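Local coordinates for phosphoenolpyruvate--protein phosphotransferase (Escherichia coli, PDB 5T12) that forms the N-terminal phosphotransfer domain of a nitrogen-metabolic enzyme I, which probably passes phosphate from phosphoenolpyruvate to the carrier protein NPr, at residues 6-11 and 191-196; 10-15 and 173-178; 23-28 and 105-110; 77-82 and 130-135. The protein carries 1 engineered substitution. One frame throughout, in Å; residues are numbered along the deposited sequence.

Contact 1: 6-11 and 191-196; sequences PAAPGV and MVRALG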
loop_
_atom_site.group_PDB
_atom_site.type_symbol
_atom_site.label_atom_id
_atom_site.label_comp_id
_atom_site.label_asym_id
_atom_site.label_seq_id
_atom_site.Cartn_x
_atom_site.Cartn_y
_atom_site.Cartn_z
ATOM N N PRO A 6 -13.931 7.309 -11.925
ATOM C CA PRO A 6 -14.260 6.754 -10.601
ATOM C C PRO A 6 -13.847 5.297 -10.502
ATOM O O PRO A 6 -14.430 4.420 -11.154
ATOM C CB PRO A 6 -15.782 6.931 -10.519
ATOM C CG PRO A 6 -16.235 6.893 -11.942
ATOM C CD PRO A 6 -15.136 7.526 -12.749
ATOM N N ALA A 7 -12.832 5.024 -9.683
ATOM C CA ALA A 7 -12.334 3.668 -9.491
ATOM C C ALA A 7 -12.844 3.013 -8.217
ATOM O O ALA A 7 -13.002 1.788 -8.185
ATOM C CB ALA A 7 -10.802 3.661 -9.477
ATOM N N ALA A 8 -13.101 3.794 -7.166
ATOM C CA ALA A 8 -13.620 3.271 -5.915
ATOM C C ALA A 8 -14.486 4.345 -5.277
ATOM O O ALA A 8 -14.069 5.512 -5.220
ATOM C CB ALA A 8 -12.502 2.856 -4.956
ATOM N N PRO A 9 -15.673 3.994 -4.791
ATOM C CA PRO A 9 -16.600 5.016 -4.295
ATOM C C PRO A 9 -16.122 5.633 -2.991
ATOM O O PRO A 9 -15.252 5.108 -2.294
ATOM C CB PRO A 9 -17.905 4.239 -4.094
ATOM C CG PRO A 9 -17.459 2.838 -3.824
ATOM C CD PRO A 9 -16.225 2.633 -4.664
ATOM N N GLY A 10 -16.718 6.776 -2.667
ATOM C CA GLY A 10 -16.426 7.493 -1.445
ATOM C C GLY A 10 -16.069 8.937 -1.699
ATOM O O GLY A 10 -15.879 9.379 -2.843
ATOM N N VAL A 11 -15.992 9.693 -0.609
ATOM C CA VAL A 11 -15.582 11.090 -0.618
ATOM C C VAL A 11 -14.558 11.290 0.490
ATOM O O VAL A 11 -14.688 10.715 1.577
ATOM C CB VAL A 11 -16.780 12.050 -0.432
ATOM C CG1 VAL A 11 -16.327 13.503 -0.503
ATOM C CG2 VAL A 11 -17.856 11.780 -1.472
ATOM N N MET A 191 -7.993 -3.682 -4.701
ATOM C CA MET A 191 -7.680 -3.608 -3.277
ATOM C C MET A 191 -8.311 -2.383 -2.626
ATOM O O MET A 191 -8.845 -2.473 -1.515
ATOM C CB MET A 191 -6.164 -3.606 -3.069
ATOM C CG MET A 191 -5.475 -4.902 -3.468
ATOM S SD MET A 191 -3.687 -4.858 -3.219
ATOM C CE MET A 191 -3.585 -4.807 -1.430
ATOM N N VAL A 192 -8.257 -1.227 -3.294
ATOM C CA VAL A 192 -8.812 -0.015 -2.699
ATOM C C VAL A 192 -10.328 -0.113 -2.580
ATOM O O VAL A 192 -10.917 0.425 -1.635
ATOM C CB VAL A 192 -8.388 1.235 -3.497
ATOM C CG1 VAL A 192 -6.899 1.495 -3.325
ATOM C CG2 VAL A 192 -8.738 1.085 -4.966
ATOM N N ARG A 193 -10.986 -0.795 -3.521
ATOM C CA ARG A 193 -12.418 -1.035 -3.380
ATOM C C ARG A 193 -12.705 -1.953 -2.200
ATOM O O ARG A 193 -13.683 -1.750 -1.471
ATOM C CB ARG A 193 -12.987 -1.626 -4.670
ATOM C CG ARG A 193 -13.160 -0.620 -5.796
ATOM C CD ARG A 193 -13.950 -1.213 -6.954
ATOM N NE ARG A 193 -13.189 -2.221 -7.685
ATOM C CZ ARG A 193 -12.458 -1.963 -8.765
ATOM N NH1 ARG A 193 -12.388 -0.727 -9.239
ATOM N NH2 ARG A 193 -11.796 -2.939 -9.370
ATOM N N ALA A 194 -11.856 -2.963 -1.993
ATOM C CA ALA A 194 -12.024 -3.852 -0.850
ATOM C C ALA A 194 -11.793 -3.125 0.467
ATOM O O ALA A 194 -12.461 -3.423 1.464
ATOM C CB ALA A 194 -11.076 -5.046 -0.970
ATOM N N LEU A 195 -10.864 -2.172 0.490
ATOM C CA LEU A 195 -10.547 -1.418 1.694
ATOM C C LEU A 195 -11.461 -0.218 1.909
ATOM O O LEU A 195 -11.414 0.389 2.986
ATOM C CB LEU A 195 -9.090 -0.947 1.649
ATOM C CG LEU A 195 -8.028 -2.047 1.707
ATOM C CD1 LEU A 195 -6.663 -1.499 1.323
ATOM C CD2 LEU A 195 -7.983 -2.671 3.094
ATOM N N GLY A 196 -12.284 0.136 0.926
ATOM C CA GLY A 196 -13.192 1.256 1.082
ATOM C C GLY A 196 -12.532 2.613 1.004
ATOM O O GLY A 196 -12.954 3.541 1.701
#

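Contact 2: 10-15 and 173-178; sequences GVAIAE and RLVGVV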
loop_
_atom_site.group_PDB
_atom_site.type_symbol
_atom_site.label_atom_id
_atom_site.label_comp_id
_atom_site.label_asym_id
_atom_site.label_seq_id
_atom_site.Cartn_x
_atom_site.Cartn_y
_atom_site.Cartn_z
ATOM N N GLY A 10 -16.718 6.776 -2.667
ATOM C CA GLY A 10 -16.426 7.493 -1.445
ATOM C C GLY A 10 -16.069 8.937 -1.699
ATOM O O GLY A 10 -15.879 9.379 -2.843
ATOM N N VAL A 11 -15.992 9.693 -0.609
ATOM C CA VAL A 11 -15.582 11.090 -0.618
ATOM C C VAL A 11 -14.558 11.290 0.490
ATOM O O VAL A 11 -14.688 10.715 1.577
ATOM C CB VAL A 11 -16.780 12.050 -0.432
ATOM C CG1 VAL A 11 -16.327 13.503 -0.503
ATOM C CG2 VAL A 11 -17.856 11.780 -1.472
ATOM N N ALA A 12 -13.536 12.096 0.213
ATOM C CA ALA A 12 -12.507 12.388 1.200
ATOM C C ALA A 12 -11.902 13.751 0.902
ATOM O O ALA A 12 -11.851 14.187 -0.251
ATOM C CB ALA A 12 -11.412 11.315 1.212
ATOM N N ILE A 13 -11.450 14.422 1.959
ATOM C CA ILE A 13 -10.752 15.696 1.850
ATOM C C ILE A 13 -9.514 15.632 2.733
ATOM O O ILE A 13 -9.604 15.273 3.912
ATOM C CB ILE A 13 -11.655 16.885 2.239
ATOM C CG1 ILE A 13 -10.874 18.199 2.162
ATOM C CG2 ILE A 13 -12.271 16.685 3.622
ATOM C CD1 ILE A 13 -11.724 19.430 2.391
ATOM N N ALA A 14 -8.358 15.956 2.156
ATOM C CA ALA A 14 -7.096 15.859 2.875
ATOM C C ALA A 14 -6.001 16.510 2.047
ATOM O O ALA A 14 -6.181 16.803 0.862
ATOM C CB ALA A 14 -6.729 14.402 3.185
ATOM N N GLU A 15 -4.860 16.728 2.695
ATOM C CA GLU A 15 -3.678 17.226 2.006
ATOM C C GLU A 15 -3.140 16.168 1.050
ATOM O O GLU A 15 -3.118 14.976 1.367
ATOM C CB GLU A 15 -2.611 17.620 3.029
ATOM C CG GLU A 15 -1.173 17.490 2.552
ATOM C CD GLU A 15 -0.178 17.533 3.698
ATOM O OE1 GLU A 15 -0.616 17.686 4.857
ATOM O OE2 GLU A 15 1.038 17.411 3.442
ATOM N N ARG A 173 -4.151 6.669 8.142
ATOM C CA ARG A 173 -3.874 7.991 7.598
ATOM C C ARG A 173 -4.314 8.140 6.148
ATOM O O ARG A 173 -4.638 9.253 5.720
ATOM C CB ARG A 173 -2.379 8.297 7.710
ATOM C CG ARG A 173 -1.845 8.273 9.132
ATOM C CD ARG A 173 -0.425 8.804 9.175
ATOM N NE ARG A 173 -0.121 9.455 10.446
ATOM C CZ ARG A 173 0.765 9.003 11.326
ATOM N NH1 ARG A 173 1.449 7.896 11.073
ATOM N NH2 ARG A 173 0.973 9.664 12.455
ATOM N N LEU A 174 -4.337 7.048 5.386
ATOM C CA LEU A 174 -4.707 7.092 3.974
ATOM C C LEU A 174 -6.225 7.154 3.856
ATOM O O LEU A 174 -6.924 6.200 4.214
ATOM C CB LEU A 174 -4.149 5.877 3.241
ATOM C CG LEU A 174 -4.456 5.775 1.746
ATOM C CD1 LEU A 174 -3.803 6.917 0.985
ATOM C CD2 LEU A 174 -4.003 4.431 1.197
ATOM N N VAL A 175 -6.737 8.271 3.341
ATOM C CA VAL A 175 -8.175 8.462 3.175
ATOM C C VAL A 175 -8.597 8.550 1.717
ATOM O O VAL A 175 -9.807 8.520 1.439
ATOM C CB VAL A 175 -8.671 9.707 3.939
ATOM C CG1 VAL A 175 -8.337 9.590 5.418
ATOM C CG2 VAL A 175 -8.063 10.968 3.349
ATOM N N GLY A 176 -7.658 8.656 0.783
ATOM C CA GLY A 176 -8.002 8.745 -0.623
ATOM C C GLY A 176 -6.774 8.573 -1.488
ATOM O O GLY A 176 -5.639 8.737 -1.029
ATOM N N VAL A 177 -7.017 8.228 -2.752
ATOM C CA VAL A 177 -5.953 7.990 -3.722
ATOM C C VAL A 177 -6.334 8.648 -5.042
ATOM O O VAL A 177 -7.501 8.617 -5.450
ATOM C CB VAL A 177 -5.685 6.481 -3.925
ATOM C CG1 VAL A 177 -4.507 6.267 -4.865
ATOM C CG2 VAL A 177 -5.433 5.787 -2.594
ATOM N N VAL A 178 -5.350 9.250 -5.706
ATOM C CA VAL A 178 -5.530 9.855 -7.021
ATOM C C VAL A 178 -4.405 9.371 -7.921
ATOM O O VAL A 178 -3.229 9.644 -7.653
ATOM C CB VAL A 178 -5.541 11.390 -6.964
ATOM C CG1 VAL A 178 -5.657 11.960 -8.375
ATOM C CG2 VAL A 178 -6.679 11.881 -6.089
#

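Contact 3: 23-28 and 105-110; sequences PLMEQV and TVIEKF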
loop_
_atom_site.group_PDB
_atom_site.type_symbol
_atom_site.label_atom_id
_atom_site.label_comp_id
_atom_site.label_asym_id
_atom_site.label_seq_id
_atom_site.Cartn_x
_atom_site.Cartn_y
_atom_site.Cartn_z
ATOM N N PRO A 23 10.823 2.426 -3.295
ATOM C CA PRO A 23 10.120 1.527 -2.374
ATOM C C PRO A 23 11.040 1.023 -1.272
ATOM O O PRO A 23 12.269 1.070 -1.374
ATOM C CB PRO A 23 9.651 0.380 -3.279
ATOM C CG PRO A 23 10.516 0.463 -4.493
ATOM C CD PRO A 23 10.806 1.920 -4.678
ATOM N N LEU A 24 10.417 0.533 -0.199
ATOM C CA LEU A 24 11.175 0.072 0.961
ATOM C C LEU A 24 12.097 -1.088 0.611
ATOM O O LEU A 24 13.175 -1.219 1.199
ATOM C CB LEU A 24 10.217 -0.327 2.085
ATOM C CG LEU A 24 9.853 0.722 3.141
ATOM C CD1 LEU A 24 9.603 2.093 2.525
ATOM C CD2 LEU A 24 8.635 0.269 3.931
ATOM N N MET A 25 11.697 -1.933 -0.343
ATOM C CA MET A 25 12.539 -3.059 -0.735
ATOM C C MET A 25 13.833 -2.587 -1.388
ATOM O O MET A 25 14.907 -3.136 -1.116
ATOM C CB MET A 25 11.769 -3.985 -1.677
ATOM C CG MET A 25 10.676 -4.794 -1.000
ATOM S SD MET A 25 11.334 -6.117 0.034
ATOM C CE MET A 25 12.171 -7.110 -1.196
ATOM N N GLU A 26 13.755 -1.566 -2.242
ATOM C CA GLU A 26 14.919 -1.116 -2.995
ATOM C C GLU A 26 15.864 -0.240 -2.183
ATOM O O GLU A 26 16.974 0.037 -2.651
ATOM C CB GLU A 26 14.478 -0.358 -4.250
ATOM C CG GLU A 26 13.699 -1.203 -5.245
ATOM C CD GLU A 26 13.507 -0.505 -6.577
ATOM O OE1 GLU A 26 14.301 0.406 -6.891
ATOM O OE2 GLU A 26 12.562 -0.865 -7.310
ATOM N N GLN A 27 15.464 0.207 -0.993
ATOM C CA GLN A 27 16.337 1.006 -0.141
ATOM C C GLN A 27 16.851 0.227 1.064
ATOM O O GLN A 27 17.420 0.828 1.981
ATOM C CB GLN A 27 15.624 2.286 0.309
ATOM C CG GLN A 27 14.429 2.084 1.223
ATOM C CD GLN A 27 13.644 3.368 1.422
ATOM O OE1 GLN A 27 13.416 4.121 0.475
ATOM N NE2 GLN A 27 13.235 3.628 2.658
ATOM N N VAL A 28 16.663 -1.088 1.085
ATOM C CA VAL A 28 17.302 -1.952 2.070
ATOM C C VAL A 28 18.673 -2.344 1.540
ATOM O O VAL A 28 18.812 -2.716 0.369
ATOM C CB VAL A 28 16.445 -3.197 2.356
ATOM C CG1 VAL A 28 17.237 -4.220 3.160
ATOM C CG2 VAL A 28 15.180 -2.812 3.100
ATOM N N THR A 105 16.251 -10.500 1.130
ATOM C CA THR A 105 16.887 -11.648 0.491
ATOM C C THR A 105 15.870 -12.740 0.179
ATOM O O THR A 105 15.825 -13.257 -0.943
ATOM C CB THR A 105 18.001 -12.194 1.386
ATOM O OG1 THR A 105 18.968 -11.166 1.631
ATOM C CG2 THR A 105 18.685 -13.380 0.720
ATOM N N VAL A 106 15.038 -13.098 1.158
ATOM C CA VAL A 106 14.104 -14.206 0.976
ATOM C C VAL A 106 13.032 -13.846 -0.048
ATOM O O VAL A 106 12.728 -14.633 -0.951
ATOM C CB VAL A 106 13.485 -14.612 2.324
ATOM C CG1 VAL A 106 12.333 -15.581 2.110
ATOM C CG2 VAL A 106 14.543 -15.232 3.224
ATOM N N ILE A 107 12.448 -12.652 0.075
ATOM C CA ILE A 107 11.324 -12.281 -0.783
ATOM C C ILE A 107 11.767 -12.196 -2.240
ATOM O O ILE A 107 11.101 -12.722 -3.140
ATOM C CB ILE A 107 10.687 -10.963 -0.301
ATOM C CG1 ILE A 107 9.569 -11.241 0.711
ATOM C CG2 ILE A 107 10.134 -10.164 -1.473
ATOM C CD1 ILE A 107 10.047 -11.756 2.053
ATOM N N GLU A 108 12.904 -11.544 -2.493
ATOM C CA GLU A 108 13.373 -11.398 -3.869
ATOM C C GLU A 108 13.790 -12.740 -4.459
ATOM O O GLU A 108 13.594 -12.984 -5.655
ATOM C CB GLU A 108 14.528 -10.400 -3.933
ATOM C CG GLU A 108 14.126 -8.977 -3.577
ATOM C CD GLU A 108 15.182 -7.954 -3.947
ATOM O OE1 GLU A 108 14.922 -6.744 -3.772
ATOM O OE2 GLU A 108 16.267 -8.354 -4.416
ATOM N N LYS A 109 14.363 -13.621 -3.635
ATOM C CA LYS A 109 14.738 -14.948 -4.115
ATOM C C LYS A 109 13.518 -15.730 -4.583
ATOM O O LYS A 109 13.559 -16.394 -5.626
ATOM C CB LYS A 109 15.479 -15.713 -3.017
ATOM C CG LYS A 109 15.688 -17.192 -3.312
ATOM C CD LYS A 109 16.815 -17.772 -2.469
ATOM C CE LYS A 109 16.363 -18.990 -1.677
ATOM N NZ LYS A 109 15.402 -18.632 -0.597
ATOM N N PHE A 110 12.418 -15.658 -3.831
ATOM C CA PHE A 110 11.221 -16.401 -4.206
ATOM C C PHE A 110 10.399 -15.673 -5.260
ATOM O O PHE A 110 9.751 -16.324 -6.088
ATOM C CB PHE A 110 10.372 -16.690 -2.969
ATOM C CG PHE A 110 10.910 -17.804 -2.117
ATOM C CD1 PHE A 110 10.833 -19.117 -2.551
ATOM C CD2 PHE A 110 11.494 -17.540 -0.889
ATOM C CE1 PHE A 110 11.328 -20.148 -1.776
ATOM C CE2 PHE A 110 11.991 -18.570 -0.108
ATOM C CZ PHE A 110 11.906 -19.875 -0.554
#

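Contact 4: 77-82 and 130-135; sequences SHLLSD and RALGQR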
loop_
_atom_site.group_PDB
_atom_site.type_symbol
_atom_site.label_atom_id
_atom_site.label_comp_id
_atom_site.label_asym_id
_atom_site.label_seq_id
_atom_site.Cartn_x
_atom_site.Cartn_y
_atom_site.Cartn_z
ATOM N N SER A 77 -2.159 -15.068 4.729
ATOM C CA SER A 77 -2.012 -15.117 6.178
ATOM C C SER A 77 -1.432 -16.451 6.631
ATOM O O SER A 77 -0.720 -16.507 7.640
ATOM C CB SER A 77 -3.359 -14.859 6.854
ATOM O OG SER A 77 -4.325 -15.814 6.453
ATOM N N HIS A 78 -1.722 -17.530 5.899
ATOM C CA HIS A 78 -1.125 -18.825 6.203
ATOM C C HIS A 78 0.321 -18.895 5.727
ATOM O O HIS A 78 1.169 -19.492 6.399
ATOM C CB HIS A 78 -1.951 -19.947 5.573
ATOM C CG HIS A 78 -3.306 -20.116 6.187
ATOM N ND1 HIS A 78 -4.419 -20.465 5.454
ATOM C CD2 HIS A 78 -3.725 -19.991 7.469
ATOM C CE1 HIS A 78 -5.466 -20.543 6.254
ATOM N NE2 HIS A 78 -5.072 -20.260 7.483
ATOM N N LEU A 79 0.615 -18.298 4.568
ATOM C CA LEU A 79 1.996 -18.227 4.103
ATOM C C LEU A 79 2.854 -17.410 5.061
ATOM O O LEU A 79 4.026 -17.731 5.288
ATOM C CB LEU A 79 2.045 -17.629 2.697
ATOM C CG LEU A 79 3.425 -17.394 2.073
ATOM C CD1 LEU A 79 4.139 -18.715 1.827
ATOM C CD2 LEU A 79 3.306 -16.594 0.784
ATOM N N LEU A 80 2.280 -16.354 5.643
ATOM C CA LEU A 80 3.036 -15.509 6.563
ATOM C C LEU A 80 3.287 -16.203 7.896
ATOM O O LEU A 80 4.249 -15.865 8.595
ATOM C CB LEU A 80 2.300 -14.186 6.782
ATOM C CG LEU A 80 2.460 -13.143 5.676
ATOM C CD1 LEU A 80 1.501 -11.980 5.882
ATOM C CD2 LEU A 80 3.897 -12.653 5.625
ATOM N N SER A 81 2.444 -17.163 8.266
ATOM C CA SER A 81 2.587 -17.893 9.518
ATOM C C SER A 81 3.238 -19.258 9.332
ATOM O O SER A 81 3.266 -20.055 10.275
ATOM C CB SER A 81 1.222 -18.051 10.192
ATOM O OG SER A 81 0.268 -18.576 9.287
ATOM N N ASP A 82 3.766 -19.541 8.144
ATOM C CA ASP A 82 4.387 -20.830 7.877
ATOM C C ASP A 82 5.800 -20.853 8.448
ATOM O O ASP A 82 6.600 -19.949 8.187
ATOM C CB ASP A 82 4.412 -21.107 6.375
ATOM C CG ASP A 82 4.641 -22.569 6.062
ATOM O OD1 ASP A 82 5.791 -23.030 6.202
ATOM O OD2 ASP A 82 3.672 -23.257 5.679
ATOM N N ARG A 130 6.437 -9.552 -3.489
ATOM C CA ARG A 130 7.131 -8.305 -3.183
ATOM C C ARG A 130 6.273 -7.408 -2.301
ATOM O O ARG A 130 6.791 -6.709 -1.423
ATOM C CB ARG A 130 7.517 -7.584 -4.474
ATOM C CG ARG A 130 8.416 -8.399 -5.388
ATOM C CD ARG A 130 9.026 -7.543 -6.485
ATOM N NE ARG A 130 9.837 -8.343 -7.398
ATOM C CZ ARG A 130 11.098 -8.694 -7.166
ATOM N NH1 ARG A 130 11.698 -8.317 -6.045
ATOM N NH2 ARG A 130 11.760 -9.425 -8.053
ATOM N N ALA A 131 4.954 -7.420 -2.518
ATOM C CA ALA A 131 4.055 -6.647 -1.668
ATOM C C ALA A 131 4.079 -7.159 -0.233
ATOM O O ALA A 131 4.097 -6.368 0.716
ATOM C CB ALA A 131 2.634 -6.691 -2.230
ATOM N N LEU A 132 4.077 -8.485 -0.057
ATOM C CA LEU A 132 4.187 -9.050 1.285
ATOM C C LEU A 132 5.514 -8.673 1.929
ATOM O O LEU A 132 5.574 -8.403 3.135
ATOM C CB LEU A 132 4.028 -10.570 1.235
ATOM C CG LEU A 132 2.630 -11.140 1.494
ATOM C CD1 LEU A 132 1.633 -10.661 0.449
ATOM C CD2 LEU A 132 2.670 -12.661 1.542
ATOM N N GLY A 133 6.592 -8.652 1.143
ATOM C CA GLY A 133 7.863 -8.185 1.666
ATOM C C GLY A 133 7.829 -6.715 2.034
ATOM O O GLY A 133 8.378 -6.309 3.060
ATOM N N GLN A 134 7.184 -5.897 1.196
ATOM C CA GLN A 134 6.994 -4.487 1.528
ATOM C C GLN A 134 6.239 -4.329 2.840
ATOM O O GLN A 134 6.577 -3.466 3.660
ATOM C CB GLN A 134 6.246 -3.782 0.396
ATOM C CG GLN A 134 7.078 -3.534 -0.850
ATOM C CD GLN A 134 7.768 -2.186 -0.826
ATOM O OE1 GLN A 134 8.972 -2.094 -0.588
ATOM N NE2 GLN A 134 7.005 -1.128 -1.076
ATOM N N ARG A 135 5.218 -5.160 3.061
ATOM C CA ARG A 135 4.450 -5.075 4.298
ATOM C C ARG A 135 5.271 -5.550 5.490
ATOM O O ARG A 135 5.141 -5.010 6.595
ATOM C CB ARG A 135 3.162 -5.887 4.171
ATOM C CG ARG A 135 2.082 -5.492 5.163
ATOM C CD ARG A 135 1.671 -4.045 4.961
ATOM N NE ARG A 135 0.760 -3.577 6.000
ATOM C CZ ARG A 135 0.367 -2.314 6.135
ATOM N NH1 ARG A 135 0.808 -1.386 5.295
ATOM N NH2 ARG A 135 -0.463 -1.977 7.111
#

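Contact 1: 6-11 and 191-196
Arg193, with Ala8 and Ala7, accounts for most of the surface shared between strand 6-8 and helix 191-195. The segment axes approach to 7.9 Å and diverge by 59°, and the nearest alpha carbons, those of Ala8 and Arg193, lie 5.1 Å apart. The arginine does two jobs. Low on its chain, CG rests against the methyl of Ala8 (CG to CB 3.6 Å); farther out, the chain bends at chi3 (-71°), folding the guanidinium back so that NH1 donates to Ala7 O at 2.8 Å with an N-H...O angle of 151°. The acceptor sits at the guanidinium edge, close to its plane, and the donor lies in the carbonyl plane, a well-directed geometry for both groups. Ala8 CB also meets Val192 CG2, at 4.2 Å. Ala7 and Ala8, on strand 5-8, one of the two outermost strands of the mixed sheet in the alpha/beta part of the domain, form a classic beta bulge opposite Thr199 of strand 199-201, so helix 187-195 packs on that irregular border. In relatives, the helix in this place starts near the phosphorylated histidine. NH1 also donates to Ala184 O, which ties the arginine to the chain just ahead of its own helix. Replacing Arg193 by an alanine is likely to leave Ala7 O and Ala184 O without this donor and to take away the CG packing on the Ala8 methyl. One turn on, Gly196 adopts positive phi as the C-prime residue of a Schellman motif that ends the helix.

Contact 2: 10-15 and 173-178
Ala12 and Val175 meet where two strands of one sheet, 11-15 and 174-178, come near each other without exchanging a backbone hydrogen bond. Strand 154-158 belongs between them, all three running parallel, but this contact lies where that central strand is only beginning: Glu15 bonds to Ile155 and Arg173 to Phe154. The closest pair of alpha carbons is Ala12 CA and Gly176 CA, 6.1 Å apart. Val175 is not fully extended, its psi of -10° putting a local kink in the strand, and its carbonyl oxygen comes within 3.2 Å of Ala12 CB.

The side chains fill the approach from both strands. Val175 CG2 reaches Ala14 CB at 3.7 Å and Ala12 CB at 4.0 Å, so one methyl branch spans two alanines whose CB atoms both point at the opposing strand. CG2 lies between the backbone N and the carbonyl carbon, while CG1 stands anti to the carbonyl carbon (chi1 -58°). Gly176 puts no side chain here; a beta carbon built on its backbone would come within 3.7 Å of Ala12 CB.

On their other side, Ala12 and Ala14 belong to the hydrogen-bonded pairing with strand 214-218, through Val217 and Leu215. With only methyl groups and a carbonyl oxygen meeting across the gap, the contact depends on van der Waals fit, and the directional bonding of both strands is made with other neighbours.

Contact 3: 23-28 and 105-110
The methyl end of Met25 is packed against Ile107 and Glu108 in an apolar loop-to-helix contact of the helical part of the domain. Residues 23-28 belong to the connection from strand 11-18 to helix 36-61, and 105-110 to helix 99-115. The evidence for a contact made by one side chain is direct: every close approach runs through Met25 CE, which lies 3.6 Å from Glu108 CG and 3.7 Å from Ile107 CG2, whereas the nearest alpha carbons, of Met25 and Glu108, are 8.9 Å apart. The methionine bridges this span. Its CG is anti to the carbonyl carbon, and turns at chi2 (-73°) and chi3 (-63°) coil the thioether so that CE is presented to the helix.

The two partners are met differently. Ile107 crosses the methionine at about a right angle and offers its CG2 methyl. Glu108 comes from the opposite direction, extended beyond CG, and touches with the aliphatic part of its chain; its OE1 lies 3.8 Å from Met25 CE, where no hydrogen bond is made. The polar end of Glu108 thus runs past the buried methyl, its carbons doing the packing.

The loop itself has a type I turn from Met25 to Val28, and Lys104, also on helix 99-115, donates to Val28 O and more weakly to Met25 O. Helix 126-140 completes the surroundings: Gln134 OE1 accepts from Met25 N, Leu137 touches the methionine side chain, and Arg130 packs on Glu108, while Val106 faces helix 83-94.

Contact 4: 77-82 and 130-135
Leu132 sends its CD2 methyl towards two consecutive leucines of helix 68-80, and this single branch makes both closest approaches. Leu79 meets it with its own CD2 at 4.1 Å; Leu80 meets it at CG, 4.2 Å away. The first torsions differ as well: Leu79 has CG anti to the backbone N (chi1 176°), whereas Leu80 has CG anti to the carbonyl carbon (chi1 -79°), and the neighbouring leucines converge on one methyl by separate routes. Each of them crosses Leu132 obliquely.

The backbones stay apart, Leu80 CA and Leu132 CA being 8.4 Å from each other, and no hydrogen bond links the segments. What joins them is therefore dispersion between branched aliphatic ends. Helix 36-61 closes one side of the cluster, with Phe54 touching both Leu80 and Leu132 and Ala51 touching Leu80. Helix 126-140 gives further contacts through Leu129 to Leu79 and through Leu136 to Leu80.

Three helices thus contribute to one apolar cluster. Such leucine-rich interior packing is characteristic of a helical bundle, here the alpha-helical subdomain of an enzyme I N-terminal domain, which in relatives supplies the docking surface for the phosphocarrier protein.

From the N terminus, strands 5-8 and 11-18 open two long loops. Contact 1 closes the larger at helix 187-195 and contact 2 the smaller at strand 174-179; they share Gly10 and Val11, reach the same sheet, and have centres about 10 Å apart. The helical part is inserted between their ends, so contacts 3 and 4 are nested inside both loops. Contacts 3 and 4 cross in sequence: 77-82 falls inside the loop of contact 3, and 130-135 after it. They also touch in space, Ile107 CG1 lying 3.6 Å from Gly133 CA. One pair therefore fastens the alpha/beta part, the other the helical bundle, with centres of contacts 1 and 3 about 28 Å apart.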